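Local coordinates for tail fiber protein (Acinetobacter phage AM24, PDB 5W5P) that probably recognises and degrades the capsular polysaccharide of its Acinetobacter baumannii host as the trimeric tailspike of the phage, at residues A[254-260]-A[276-282]; A[191-197]-A[224-228]; A[508-512]-A[558-563]; A[456-462]-A[597-603]; A[380-384]-A[414-418]. Residues are numbered along the deposited sequence.

Contact 1: A[254-260]-A[276-282]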
# COMPACT_ATOMS: atom_id res chain seq x y z
N THR A 254 -14.77 26.49 -4.55
CA THR A 254 -13.89 26.66 -3.41
C THR A 254 -12.46 26.43 -3.87
O THR A 254 -12.21 26.02 -5.00
CB THR A 254 -14.23 25.69 -2.26
OG1 THR A 254 -13.87 24.36 -2.64
CG2 THR A 254 -15.71 25.74 -1.94
N GLY A 255 -11.51 26.70 -2.97
CA GLY A 255 -10.15 26.30 -3.22
C GLY A 255 -10.00 24.79 -3.26
O GLY A 255 -10.86 24.04 -2.80
N TYR A 256 -8.90 24.33 -3.83
CA TYR A 256 -8.63 22.91 -3.88
C TYR A 256 -7.14 22.66 -3.98
O TYR A 256 -6.36 23.53 -4.37
CB TYR A 256 -9.36 22.24 -5.05
CG TYR A 256 -8.97 22.74 -6.42
CD1 TYR A 256 -9.61 23.84 -6.98
CD2 TYR A 256 -7.99 22.10 -7.16
CE1 TYR A 256 -9.27 24.30 -8.24
CE2 TYR A 256 -7.63 22.55 -8.41
CZ TYR A 256 -8.28 23.65 -8.95
OH TYR A 256 -7.92 24.10 -10.21
N VAL A 257 -6.74 21.44 -3.61
CA VAL A 257 -5.38 20.97 -3.75
C VAL A 257 -5.36 19.94 -4.87
O VAL A 257 -6.35 19.25 -5.13
CB VAL A 257 -4.83 20.38 -2.43
CG1 VAL A 257 -4.89 21.42 -1.31
CG2 VAL A 257 -5.58 19.13 -2.04
N GLN A 258 -4.22 19.85 -5.56
CA GLN A 258 -4.12 18.95 -6.70
C GLN A 258 -2.75 18.30 -6.72
O GLN A 258 -1.73 18.99 -6.79
CB GLN A 258 -4.40 19.70 -8.01
CG GLN A 258 -4.01 18.94 -9.25
CD GLN A 258 -4.27 19.74 -10.52
OE1 GLN A 258 -3.62 19.51 -11.54
NE2 GLN A 258 -5.22 20.65 -10.46
N SER A 259 -2.73 16.97 -6.65
CA SER A 259 -1.50 16.17 -6.72
C SER A 259 -0.48 16.63 -5.69
O SER A 259 0.58 17.18 -6.01
CB SER A 259 -0.91 16.21 -8.14
OG SER A 259 -1.74 15.54 -9.07
N VAL A 260 -0.83 16.39 -4.43
CA VAL A 260 0.04 16.69 -3.29
C VAL A 260 0.31 15.38 -2.56
O VAL A 260 -0.64 14.68 -2.18
CB VAL A 260 -0.59 17.73 -2.35
CG1 VAL A 260 0.25 17.88 -1.07
CG2 VAL A 260 -0.73 19.07 -3.06
N SER A 276 -8.38 22.72 3.25
CA SER A 276 -9.07 23.16 2.04
C SER A 276 -10.48 22.57 2.04
O SER A 276 -10.98 22.12 3.08
CB SER A 276 -8.26 22.77 0.80
OG SER A 276 -8.81 23.37 -0.36
N LYS A 277 -11.13 22.58 0.88
CA LYS A 277 -12.47 22.03 0.72
C LYS A 277 -12.58 21.02 -0.40
O LYS A 277 -13.64 20.38 -0.53
CB LYS A 277 -13.49 23.16 0.47
CG LYS A 277 -13.61 24.16 1.62
CD LYS A 277 -14.18 23.48 2.85
CE LYS A 277 -14.61 24.49 3.91
NZ LYS A 277 -15.38 23.82 4.99
N ARG A 278 -11.54 20.83 -1.21
CA ARG A 278 -11.61 19.97 -2.37
C ARG A 278 -10.20 19.47 -2.67
O ARG A 278 -9.22 20.16 -2.37
CB ARG A 278 -12.22 20.72 -3.57
CG ARG A 278 -12.34 19.90 -4.84
CD ARG A 278 -13.80 19.63 -5.17
NE ARG A 278 -14.01 19.04 -6.49
CZ ARG A 278 -13.62 17.82 -6.86
NH1 ARG A 278 -13.88 17.40 -8.09
NH2 ARG A 278 -13.00 17.02 -6.00
N GLY A 279 -10.10 18.27 -3.23
CA GLY A 279 -8.80 17.67 -3.47
C GLY A 279 -8.82 16.78 -4.69
O GLY A 279 -9.85 16.19 -5.04
N PHE A 280 -7.67 16.68 -5.34
CA PHE A 280 -7.45 15.75 -6.45
C PHE A 280 -6.12 15.04 -6.21
O PHE A 280 -5.10 15.70 -6.04
CB PHE A 280 -7.41 16.47 -7.81
CG PHE A 280 -8.65 17.25 -8.14
CD1 PHE A 280 -8.81 18.56 -7.69
CD2 PHE A 280 -9.65 16.69 -8.92
CE1 PHE A 280 -9.95 19.29 -8.00
CE2 PHE A 280 -10.79 17.41 -9.24
CZ PHE A 280 -10.94 18.71 -8.78
N ASN A 281 -6.15 13.71 -6.20
CA ASN A 281 -4.93 12.90 -6.16
C ASN A 281 -4.05 13.29 -4.98
O ASN A 281 -2.95 13.81 -5.12
CB ASN A 281 -4.19 13.01 -7.49
CG ASN A 281 -2.93 12.17 -7.53
OD1 ASN A 281 -2.93 11.00 -7.14
ND2 ASN A 281 -1.83 12.77 -7.98
N VAL A 282 -4.57 13.01 -3.79
CA VAL A 282 -3.98 13.44 -2.54
C VAL A 282 -3.40 12.21 -1.85
O VAL A 282 -4.02 11.15 -1.82
CB VAL A 282 -5.03 14.13 -1.64
CG1 VAL A 282 -4.49 14.34 -0.22
CG2 VAL A 282 -5.47 15.44 -2.28

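Contact 2: A[191-197]-A[224-228]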
# COMPACT_ATOMS: atom_id res chain seq x y z
N GLU A 191 -3.28 37.38 -6.46
CA GLU A 191 -3.46 36.24 -5.56
C GLU A 191 -4.89 35.73 -5.56
O GLU A 191 -5.11 34.53 -5.36
CB GLU A 191 -3.02 36.64 -4.15
CG GLU A 191 -1.50 36.81 -4.00
CD GLU A 191 -1.02 38.23 -4.29
OE1 GLU A 191 -1.78 39.03 -4.86
OE2 GLU A 191 0.15 38.53 -3.95
N THR A 192 -5.86 36.60 -5.81
CA THR A 192 -7.27 36.23 -5.80
C THR A 192 -7.81 35.91 -7.19
O THR A 192 -9.02 35.95 -7.41
CB THR A 192 -8.11 37.35 -5.17
OG1 THR A 192 -7.73 38.61 -5.74
CG2 THR A 192 -7.88 37.40 -3.67
N SER A 193 -6.93 35.58 -8.14
CA SER A 193 -7.36 35.36 -9.51
C SER A 193 -8.10 34.03 -9.65
O SER A 193 -7.73 33.03 -9.02
CB SER A 193 -6.16 35.37 -10.45
OG SER A 193 -6.52 34.92 -11.75
N THR A 194 -9.14 34.02 -10.48
CA THR A 194 -9.82 32.77 -10.78
C THR A 194 -9.08 31.95 -11.83
O THR A 194 -9.52 30.84 -12.15
CB THR A 194 -11.26 33.03 -11.24
OG1 THR A 194 -11.25 33.77 -12.46
CG2 THR A 194 -12.01 33.81 -10.17
N ASP A 195 -7.97 32.45 -12.36
CA ASP A 195 -7.21 31.70 -13.35
C ASP A 195 -6.27 30.72 -12.66
O ASP A 195 -5.93 30.87 -11.49
CB ASP A 195 -6.43 32.64 -14.26
CG ASP A 195 -7.31 33.33 -15.28
OD1 ASP A 195 -8.35 32.74 -15.66
OD2 ASP A 195 -6.98 34.46 -15.70
N ASP A 196 -5.87 29.69 -13.41
CA ASP A 196 -5.01 28.63 -12.88
C ASP A 196 -3.54 29.05 -12.96
O ASP A 196 -2.74 28.51 -13.73
CB ASP A 196 -5.27 27.32 -13.61
CG ASP A 196 -5.10 26.11 -12.71
OD1 ASP A 196 -4.89 26.31 -11.50
OD2 ASP A 196 -5.18 24.96 -13.22
N LEU A 197 -3.19 30.03 -12.13
CA LEU A 197 -1.85 30.60 -12.12
C LEU A 197 -0.94 29.74 -11.24
O LEU A 197 -0.42 30.17 -10.21
CB LEU A 197 -1.89 32.04 -11.65
CG LEU A 197 -2.97 32.91 -12.29
CD1 LEU A 197 -2.90 34.33 -11.75
CD2 LEU A 197 -2.82 32.91 -13.80
N ASP A 224 -3.25 26.43 -3.57
CA ASP A 224 -3.96 27.02 -4.70
C ASP A 224 -3.07 27.14 -5.92
O ASP A 224 -3.58 27.14 -7.05
CB ASP A 224 -4.48 28.42 -4.33
CG ASP A 224 -5.67 28.39 -3.41
OD1 ASP A 224 -6.67 27.69 -3.71
OD2 ASP A 224 -5.62 29.08 -2.37
N ARG A 225 -1.75 27.26 -5.72
CA ARG A 225 -0.82 27.61 -6.79
C ARG A 225 0.31 26.62 -6.99
O ARG A 225 1.04 26.75 -7.98
CB ARG A 225 -0.20 29.00 -6.53
CG ARG A 225 -1.21 30.07 -6.17
CD ARG A 225 -2.34 30.16 -7.18
NE ARG A 225 -3.25 31.26 -6.88
CZ ARG A 225 -4.31 31.57 -7.62
NH1 ARG A 225 -4.60 30.86 -8.70
NH2 ARG A 225 -5.10 32.59 -7.28
N LEU A 226 0.47 25.64 -6.11
CA LEU A 226 1.55 24.66 -6.18
C LEU A 226 0.94 23.28 -6.38
O LEU A 226 0.31 22.74 -5.46
CB LEU A 226 2.42 24.72 -4.92
CG LEU A 226 3.18 26.03 -4.75
CD1 LEU A 226 4.16 25.98 -3.57
CD2 LEU A 226 3.91 26.39 -6.03
N TYR A 227 1.13 22.72 -7.57
CA TYR A 227 0.66 21.38 -7.91
C TYR A 227 1.86 20.45 -8.07
O TYR A 227 3.00 20.89 -8.23
CB TYR A 227 -0.16 21.38 -9.20
CG TYR A 227 -1.37 22.29 -9.21
CD1 TYR A 227 -1.95 22.73 -8.02
CD2 TYR A 227 -1.96 22.68 -10.41
CE1 TYR A 227 -3.05 23.55 -8.02
CE2 TYR A 227 -3.08 23.51 -10.42
CZ TYR A 227 -3.62 23.94 -9.23
OH TYR A 227 -4.72 24.76 -9.22
N ASN A 228 1.58 19.15 -8.06
CA ASN A 228 2.59 18.11 -8.21
C ASN A 228 3.73 18.32 -7.21
O ASN A 228 4.88 18.55 -7.57
CB ASN A 228 3.11 18.05 -9.65
CG ASN A 228 2.04 17.64 -10.65
OD1 ASN A 228 0.85 17.77 -10.41
ND2 ASN A 228 2.48 17.13 -11.80
O HOH W 1 -2.97 32.76 -4.56
O HOH W 2 -3.51 28.13 -9.49

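Contact 3: A[508-512]-A[558-563]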
# COMPACT_ATOMS: atom_id res chain seq x y z
N VAL A 508 -27.42 -31.99 -27.04
CA VAL A 508 -28.60 -31.17 -27.29
C VAL A 508 -29.50 -31.29 -26.07
O VAL A 508 -29.90 -32.39 -25.69
CB VAL A 508 -29.32 -31.61 -28.58
CG1 VAL A 508 -30.64 -30.88 -28.73
CG2 VAL A 508 -28.43 -31.38 -29.78
N VAL A 509 -29.82 -30.15 -25.45
CA VAL A 509 -30.60 -30.16 -24.22
C VAL A 509 -32.07 -30.37 -24.56
O VAL A 509 -32.70 -29.53 -25.22
CB VAL A 509 -30.40 -28.86 -23.43
CG1 VAL A 509 -31.34 -28.81 -22.23
CG2 VAL A 509 -28.95 -28.73 -22.99
N LEU A 510 -32.63 -31.50 -24.11
CA LEU A 510 -34.04 -31.82 -24.30
C LEU A 510 -34.87 -31.66 -23.03
O LEU A 510 -36.10 -31.76 -23.10
CB LEU A 510 -34.19 -33.27 -24.81
CG LEU A 510 -33.66 -33.56 -26.21
CD1 LEU A 510 -34.08 -34.95 -26.65
CD2 LEU A 510 -34.13 -32.51 -27.20
N GLY A 511 -34.23 -31.42 -21.89
CA GLY A 511 -34.96 -31.23 -20.64
C GLY A 511 -34.07 -30.58 -19.61
O GLY A 511 -32.84 -30.52 -19.76
N ALA A 512 -34.70 -30.09 -18.55
CA ALA A 512 -33.97 -29.41 -17.49
C ALA A 512 -34.79 -29.47 -16.21
O ALA A 512 -36.01 -29.32 -16.23
CB ALA A 512 -33.66 -27.96 -17.86
N VAL A 558 -39.92 -28.68 -31.63
CA VAL A 558 -39.41 -29.50 -30.54
C VAL A 558 -39.45 -28.67 -29.27
O VAL A 558 -39.03 -27.51 -29.27
CB VAL A 558 -37.98 -30.01 -30.84
CG1 VAL A 558 -37.46 -30.84 -29.69
CG2 VAL A 558 -37.97 -30.82 -32.13
N SER A 559 -39.96 -29.26 -28.19
CA SER A 559 -40.06 -28.59 -26.90
C SER A 559 -39.31 -29.37 -25.83
O SER A 559 -39.01 -30.56 -26.00
CB SER A 559 -41.53 -28.40 -26.49
OG SER A 559 -42.11 -27.28 -27.13
N LEU A 560 -39.00 -28.69 -24.73
CA LEU A 560 -38.40 -29.36 -23.59
C LEU A 560 -39.36 -30.40 -23.02
O LEU A 560 -40.56 -30.13 -22.87
CB LEU A 560 -38.02 -28.34 -22.51
CG LEU A 560 -36.96 -27.30 -22.86
CD1 LEU A 560 -36.84 -26.30 -21.72
CD2 LEU A 560 -35.61 -27.96 -23.13
N PHE A 561 -38.83 -31.58 -22.71
CA PHE A 561 -39.62 -32.73 -22.31
C PHE A 561 -39.56 -32.94 -20.80
O PHE A 561 -38.52 -32.75 -20.18
CB PHE A 561 -39.12 -33.99 -23.02
CG PHE A 561 -39.95 -35.22 -22.78
CD1 PHE A 561 -41.19 -35.36 -23.38
CD2 PHE A 561 -39.48 -36.24 -21.97
CE1 PHE A 561 -41.95 -36.49 -23.16
CE2 PHE A 561 -40.24 -37.38 -21.75
CZ PHE A 561 -41.48 -37.50 -22.35
N LYS A 562 -40.70 -33.33 -20.22
CA LYS A 562 -40.78 -33.66 -18.80
C LYS A 562 -40.22 -35.07 -18.61
O LYS A 562 -40.87 -36.06 -18.93
CB LYS A 562 -42.22 -33.56 -18.32
CG LYS A 562 -42.44 -34.00 -16.88
CD LYS A 562 -43.92 -34.01 -16.52
CE LYS A 562 -44.12 -34.43 -15.07
NZ LYS A 562 -45.54 -34.39 -14.64
N HIS A 563 -38.99 -35.16 -18.08
CA HIS A 563 -38.31 -36.45 -17.97
C HIS A 563 -38.70 -37.21 -16.71
O HIS A 563 -38.68 -38.45 -16.72
CB HIS A 563 -36.80 -36.25 -18.01
CG HIS A 563 -36.25 -35.98 -19.37
ND1 HIS A 563 -36.50 -34.81 -20.06
CD2 HIS A 563 -35.46 -36.72 -20.19
CE1 HIS A 563 -35.89 -34.84 -21.23
NE2 HIS A 563 -35.26 -35.99 -21.33

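Contact 4: A[456-462]-A[597-603]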
# COMPACT_ATOMS: atom_id res chain seq x y z
N SER A 456 -19.51 -28.86 -8.70
CA SER A 456 -18.92 -29.82 -9.62
C SER A 456 -19.87 -30.02 -10.80
O SER A 456 -21.07 -29.79 -10.69
CB SER A 456 -18.65 -31.16 -8.92
OG SER A 456 -19.73 -32.07 -9.12
N ARG A 457 -19.29 -30.45 -11.92
CA ARG A 457 -20.06 -30.87 -13.08
C ARG A 457 -19.69 -32.31 -13.39
O ARG A 457 -18.50 -32.64 -13.48
CB ARG A 457 -19.80 -29.97 -14.30
CG ARG A 457 -20.58 -28.65 -14.27
CD ARG A 457 -20.24 -27.73 -15.45
NE ARG A 457 -18.82 -27.36 -15.50
CZ ARG A 457 -18.35 -26.24 -16.04
NH1 ARG A 457 -19.17 -25.34 -16.57
NH2 ARG A 457 -17.04 -26.00 -16.04
N LYS A 458 -20.70 -33.17 -13.51
CA LYS A 458 -20.50 -34.59 -13.78
C LYS A 458 -21.56 -35.06 -14.76
O LYS A 458 -22.73 -34.69 -14.66
CB LYS A 458 -20.56 -35.43 -12.49
CG LYS A 458 -20.15 -36.88 -12.69
CD LYS A 458 -19.90 -37.59 -11.37
CE LYS A 458 -18.95 -38.76 -11.56
NZ LYS A 458 -17.54 -38.28 -11.61
N GLU A 459 -21.13 -35.88 -15.71
CA GLU A 459 -22.02 -36.47 -16.70
C GLU A 459 -22.41 -37.87 -16.25
O GLU A 459 -21.55 -38.66 -15.85
CB GLU A 459 -21.34 -36.51 -18.07
CG GLU A 459 -21.92 -37.52 -19.03
CD GLU A 459 -21.08 -37.68 -20.28
OE1 GLU A 459 -20.32 -38.67 -20.36
OE2 GLU A 459 -21.17 -36.82 -21.18
N PHE A 460 -23.71 -38.16 -16.28
CA PHE A 460 -24.26 -39.47 -15.92
C PHE A 460 -24.95 -40.04 -17.16
O PHE A 460 -26.14 -39.80 -17.37
CB PHE A 460 -25.23 -39.38 -14.74
CG PHE A 460 -24.60 -38.91 -13.46
CD1 PHE A 460 -24.04 -39.82 -12.58
CD2 PHE A 460 -24.57 -37.56 -13.14
CE1 PHE A 460 -23.45 -39.38 -11.40
CE2 PHE A 460 -23.99 -37.12 -11.97
CZ PHE A 460 -23.43 -38.04 -11.10
N LEU A 461 -24.20 -40.77 -17.97
CA LEU A 461 -24.79 -41.40 -19.15
C LEU A 461 -25.90 -42.36 -18.73
O LEU A 461 -25.78 -43.07 -17.72
CB LEU A 461 -23.72 -42.14 -19.95
CG LEU A 461 -22.75 -41.24 -20.72
CD1 LEU A 461 -21.48 -41.99 -21.12
CD2 LEU A 461 -23.42 -40.63 -21.93
N SER A 462 -26.99 -42.37 -19.49
CA SER A 462 -28.13 -43.20 -19.14
C SER A 462 -27.79 -44.69 -19.23
O SER A 462 -28.31 -45.48 -18.44
CB SER A 462 -29.32 -42.88 -20.04
OG SER A 462 -29.77 -41.55 -19.82
N ALA A 597 -29.48 -39.10 -23.91
CA ALA A 597 -28.42 -40.07 -23.66
C ALA A 597 -27.77 -39.91 -22.29
O ALA A 597 -27.07 -40.82 -21.85
CB ALA A 597 -27.34 -39.98 -24.74
N LYS A 598 -27.99 -38.79 -21.60
CA LYS A 598 -27.28 -38.56 -20.35
C LYS A 598 -27.98 -37.48 -19.56
O LYS A 598 -28.75 -36.67 -20.10
CB LYS A 598 -25.82 -38.16 -20.59
CG LYS A 598 -25.67 -36.91 -21.43
CD LYS A 598 -24.23 -36.74 -21.89
CE LYS A 598 -24.16 -35.95 -23.17
NZ LYS A 598 -22.76 -35.82 -23.66
N VAL A 599 -27.70 -37.46 -18.26
CA VAL A 599 -28.07 -36.38 -17.37
C VAL A 599 -26.78 -35.66 -16.99
O VAL A 599 -25.90 -36.25 -16.35
CB VAL A 599 -28.83 -36.88 -16.13
CG1 VAL A 599 -28.99 -35.76 -15.12
CG2 VAL A 599 -30.18 -37.44 -16.55
N PHE A 600 -26.66 -34.40 -17.39
CA PHE A 600 -25.51 -33.56 -17.06
C PHE A 600 -25.89 -32.68 -15.87
O PHE A 600 -26.75 -31.81 -15.98
CB PHE A 600 -25.09 -32.71 -18.26
CG PHE A 600 -23.72 -32.11 -18.13
CD1 PHE A 600 -22.60 -32.92 -18.10
CD2 PHE A 600 -23.56 -30.74 -18.04
CE1 PHE A 600 -21.33 -32.36 -17.98
CE2 PHE A 600 -22.30 -30.17 -17.93
CZ PHE A 600 -21.18 -30.98 -17.90
N SER A 601 -25.25 -32.92 -14.73
CA SER A 601 -25.65 -32.29 -13.48
C SER A 601 -24.61 -31.26 -13.06
O SER A 601 -23.43 -31.58 -12.89
CB SER A 601 -25.83 -33.34 -12.39
OG SER A 601 -26.91 -34.21 -12.71
N SER A 602 -25.05 -30.01 -12.89
CA SER A 602 -24.24 -28.93 -12.33
C SER A 602 -24.63 -28.79 -10.86
O SER A 602 -25.61 -28.13 -10.53
CB SER A 602 -24.46 -27.63 -13.09
OG SER A 602 -23.96 -27.71 -14.41
N THR A 603 -23.86 -29.42 -9.98
CA THR A 603 -24.17 -29.45 -8.55
C THR A 603 -23.46 -28.32 -7.83
O THR A 603 -22.24 -28.16 -7.97
CB THR A 603 -23.77 -30.78 -7.93
OG1 THR A 603 -24.46 -31.85 -8.59
CG2 THR A 603 -24.13 -30.79 -6.46
O HOH W 3 -22.44 -32.59 -10.46

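Contact 5: A[380-384]-A[414-418]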
# COMPACT_ATOMS: atom_id res chain seq x y z
N TYR A 380 -13.65 7.17 24.68
CA TYR A 380 -14.45 6.79 23.53
C TYR A 380 -14.69 5.29 23.44
O TYR A 380 -15.27 4.82 22.46
CB TYR A 380 -13.81 7.32 22.25
CG TYR A 380 -13.66 8.81 22.33
CD1 TYR A 380 -14.77 9.64 22.28
CD2 TYR A 380 -12.41 9.39 22.52
CE1 TYR A 380 -14.65 11.00 22.38
CE2 TYR A 380 -12.28 10.76 22.62
CZ TYR A 380 -13.41 11.56 22.55
OH TYR A 380 -13.29 12.93 22.64
N LYS A 381 -14.27 4.53 24.45
CA LYS A 381 -14.59 3.11 24.48
C LYS A 381 -16.08 2.87 24.74
O LYS A 381 -16.66 1.94 24.17
CB LYS A 381 -13.74 2.39 25.53
CG LYS A 381 -12.26 2.34 25.16
CD LYS A 381 -11.44 1.75 26.29
CE LYS A 381 -9.97 1.71 25.93
NZ LYS A 381 -9.16 1.21 27.07
N ALA A 382 -16.70 3.71 25.57
CA ALA A 382 -18.10 3.54 25.96
C ALA A 382 -19.00 4.68 25.50
O ALA A 382 -20.16 4.76 25.93
CB ALA A 382 -18.21 3.38 27.48
N ASP A 383 -18.50 5.57 24.64
CA ASP A 383 -19.27 6.69 24.12
C ASP A 383 -20.14 6.19 22.97
O ASP A 383 -19.64 5.95 21.87
CB ASP A 383 -18.33 7.79 23.66
CG ASP A 383 -19.04 9.10 23.34
OD1 ASP A 383 -20.26 9.07 23.06
OD2 ASP A 383 -18.37 10.15 23.34
N VAL A 384 -21.45 6.06 23.21
CA VAL A 384 -22.36 5.52 22.20
C VAL A 384 -22.44 6.41 20.97
O VAL A 384 -22.87 5.95 19.91
CB VAL A 384 -23.78 5.28 22.79
CG1 VAL A 384 -23.71 4.47 24.07
CG2 VAL A 384 -24.52 6.60 23.01
N ASN A 414 -10.89 -0.71 19.61
CA ASN A 414 -11.42 -0.96 20.94
C ASN A 414 -12.37 0.16 21.35
O ASN A 414 -12.64 0.33 22.54
CB ASN A 414 -10.31 -1.15 21.97
CG ASN A 414 -9.46 0.10 22.15
OD1 ASN A 414 -9.56 1.07 21.39
ND2 ASN A 414 -8.60 0.08 23.16
N ALA A 415 -12.86 0.92 20.38
CA ALA A 415 -13.80 1.99 20.62
C ALA A 415 -15.22 1.43 20.63
O ALA A 415 -15.45 0.24 20.38
CB ALA A 415 -13.64 3.08 19.57
N TYR A 416 -16.20 2.28 20.93
CA TYR A 416 -17.58 1.83 20.91
C TYR A 416 -17.97 1.31 19.54
O TYR A 416 -18.59 0.24 19.42
CB TYR A 416 -18.51 2.95 21.35
CG TYR A 416 -19.90 2.44 21.65
CD1 TYR A 416 -20.16 1.76 22.84
CD2 TYR A 416 -20.94 2.62 20.75
CE1 TYR A 416 -21.42 1.28 23.12
CE2 TYR A 416 -22.21 2.13 21.03
CZ TYR A 416 -22.44 1.47 22.21
OH TYR A 416 -23.69 0.99 22.49
N ARG A 417 -17.59 2.03 18.48
CA ARG A 417 -17.90 1.61 17.13
C ARG A 417 -16.74 1.94 16.20
O ARG A 417 -15.99 2.90 16.43
CB ARG A 417 -19.18 2.29 16.62
CG ARG A 417 -20.45 1.53 16.96
CD ARG A 417 -21.63 2.08 16.18
NE ARG A 417 -22.86 1.36 16.47
CZ ARG A 417 -23.76 1.73 17.38
NH1 ARG A 417 -23.57 2.83 18.09
NH2 ARG A 417 -24.84 1.00 17.57
N MSE A 418 -16.61 1.15 15.15
CA MSE A 418 -15.61 1.42 14.13
C MSE A 418 -16.19 2.30 13.02
O MSE A 418 -15.46 3.06 12.38
CB MSE A 418 -15.07 0.12 13.55
CG MSE A 418 -13.79 0.30 12.76
SE MSE A 418 -13.25 -1.31 11.82
CE MSE A 418 -12.77 -2.41 13.37
O HOH W 4 -21.70 5.24 17.79

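Contact 1: A[254-260]-A[276-282]
Tyr256 and Phe280, two residues apart in register, set the character of this parallel pairing. Tyr256 adopts the p rotamer and Phe280 the m rotamer; the edge of the Phe280 ring is thereby offered to the face of Tyr256 in an offset edge-to-face pair, with centroids 5.4 Å apart and planes at 80°. Tyr256 also makes a cation-pi contact with Arg249. Arg278, t at chi1, starts beside Tyr256 (CB to CB 3.6 Å) but runs away from the segment 254-260 to Ala305, Asn307 and Glu252. Because Gly279, paired with Val257, carries no side chain, Val257 CG2 reaches Val282 CG2 at 3.7 Å. The well-formed backbone hydrogen bonds are Val257 N to Arg278 O (3.1 Å), Phe280 N to Val257 O (2.9 Å) and Ser259 N to Phe280 O (2.8 Å). Ser259 and Asn281 both have positive phi, near 55°, so the two chains turn the same corner side by side. There the t rotamer of Asn281 brings ND2 to Ser259 OG (3.0 Å), while its OD1 is held by Arg310. Such stacked corners, with equivalent positions aligned from one rung to the next, are typical of a right-handed parallel beta-helix, the fold of many phage tailspikes.

Contact 2: A[191-197]-A[224-228]
Arg225 is the centre of the contact, its guanidinium fanning out in its own plane toward carbonyls of the loop 191-197. Its NH2 donates to Glu191 O (2.7 Å) and Ser193 O (3.2 Å), and NH1 makes a weak bond to Asp195 O (3.1 Å). A further direct bond runs from Tyr227 OH to Asp196 OD1 (2.8 Å), and Tyr227 OH is also hydrogen-bonded to Arg249. Two waters fill in the network: one links Arg225 NE (2.8 Å) with Glu191 O (2.9 Å), the other joins Arg225 NH1 (3.0 Å), Asp196 OD1 (3.0 Å) and Asp224 O (2.6 Å). The loop bends through an ST turn, Asp195 N donating to Ser193 OG (2.9 Å), and an inverse gamma turn centred on Asp196. Arg225 accounts for 125 Å² of the 292 Å² buried; beyond its polar end, its CD lies 3.6 Å from Leu197 O. The loop leaves strand 182-184 and leads into strand 199-204, the parallel neighbour of strand 226-227, so Arg225 fastens an excursion of one beta-helix rung to the next. Side chains of strand 182-184 flank Arg225, and Asn228 at the following corner reaches Glu290 of a second subunit.

Contact 3: A[508-512]-A[558-563]
Val558, in the short strand 558-559 that pairs with strand 551-553, turns its side chain toward the segment 508-512 and lies at the limit of apolar contact, CG1 being 4.5 Å from Leu510 CD2. Ser559 points away. The CA atoms come closest at Leu560, 4.9 Å from that of Gly511; the Leu560 side chain bends back so that CD2 stands 4.4 Å from Val509 CG1 and 3.9 Å from Gly511 N, and its CA makes a CA-H...O contact with Leu510 O at 3.4 Å. That carbonyl also accepts the direct hydrogen bond between the segments, from Phe561 N at 2.8 Å, nearly straight at 170°. Leu510 and Gly511 form a classic beta bulge opposite Met502, at the start of strand 509-523 in the antiparallel sheet of the C-terminal domain, and the excursion after strand 535-546 returns past this irregularity. The phenyl ring of Phe561 leads outward, while Phe561 O accepts a hydrogen bond from His563 ND1 (2.9 Å). His563 turns back toward Gly511, CE1 lying 3.8 Å from Gly511 CA and 3.6 Å from Leu510 O; a side chain at Gly511 would clash with the imidazole, whose NE2 bonds to Thr596. On Leu560 also packs Gln522 of the third subunit.

Contact 4: A[456-462]-A[597-603]
Regular antiparallel backbone pairing dominates. Hydrogen-bonded pairs are Ser456 with Thr603, Lys458 with Ser601 and Phe460 with Val599, each joined by two bonds. Phe460 N to Val599 O is among the shortest at 2.9 Å. The longest is Lys458 N to Ser601 O, at 3.2 Å. Ser462 N to Ala597 O (2.8 Å) extends the pairing by one further bond. A single salt bridge, Glu459 OE2 to Lys598 NZ at 3.1 Å, crosses diagonally on the face that carries Arg457, Glu459 and Phe600; Lys598 NZ also bonds to Asn507. On that face Phe600 lies against aliphatic carbons, CD1 at 3.8 Å from Glu459 CB and CZ at 4.0 Å from Arg457 CB. A water links Ser456 OG (3.1 Å), Ser601 O (2.8 Å) and Thr603 OG1 (2.9 Å) on the other face, where Ser456 OG is also hydrogen-bonded to Thr623 O. Strand 451-461 is the outermost of its sheet within the chain, and strand 598-608 lies between it and strand 492-503. The face of Phe460 and Val599 packs on strand 470-477 of a second sheet, whereas Arg457 reaches Asn611 of the third subunit.

Contact 5: A[380-384]-A[414-418]
This is a loop-to-loop contact toward the C-terminal end of the parallel beta-helix, between the loop after strand 365-375 and the loop after strand 412-413. No other chain of the trimer touches it. One direct hydrogen bond joins the backbones, Tyr416 N to Tyr380 O at 3.1 Å. Tyr416 is the main packing element: its ring is covered on one face by Val384, whose CA makes a CH-pi contact 3.8 Å from the ring centroid, with Val384 CG1 3.8 Å from Tyr416 CZ. Arg439 adds a cation-pi contact to the same ring. The aliphatic part of the Lys381 side chain lies along Asn414, its CG 3.3 Å from Asn414 O, while Asn414 OD1 is hydrogen-bonded to Ala376 N. At the far end a water bridges Val384 O (2.5 Å) and Arg417 NH1 (3.1 Å), and Arg417 NH2 bonds to Arg439 O. The association therefore depends on the fit of the Tyr416 ring against Val384 and on the Lys381 chain more than on charge pairing between the segments.

From the N terminus, contact 2 closes first, tying the loop before strand 199-204 to the next rung of the beta-helix. Contact 1 follows in series, joining two successive rungs, and touches contact 2 through packing such as Gln258 on Tyr227 and Ser259 on Asn228. Farther along the same solenoid, contact 5 joins two loops about 31 Å from contact 1, centre to centre. The chain then enters the C-terminal domain, where contact 4 closes the longest loop by pairing strands 451-461 and 598-608. Contact 3 is nested inside that loop and reaches the same sheet, with centres about 15 Å apart; both also meet the third subunit. None of the contacts cross.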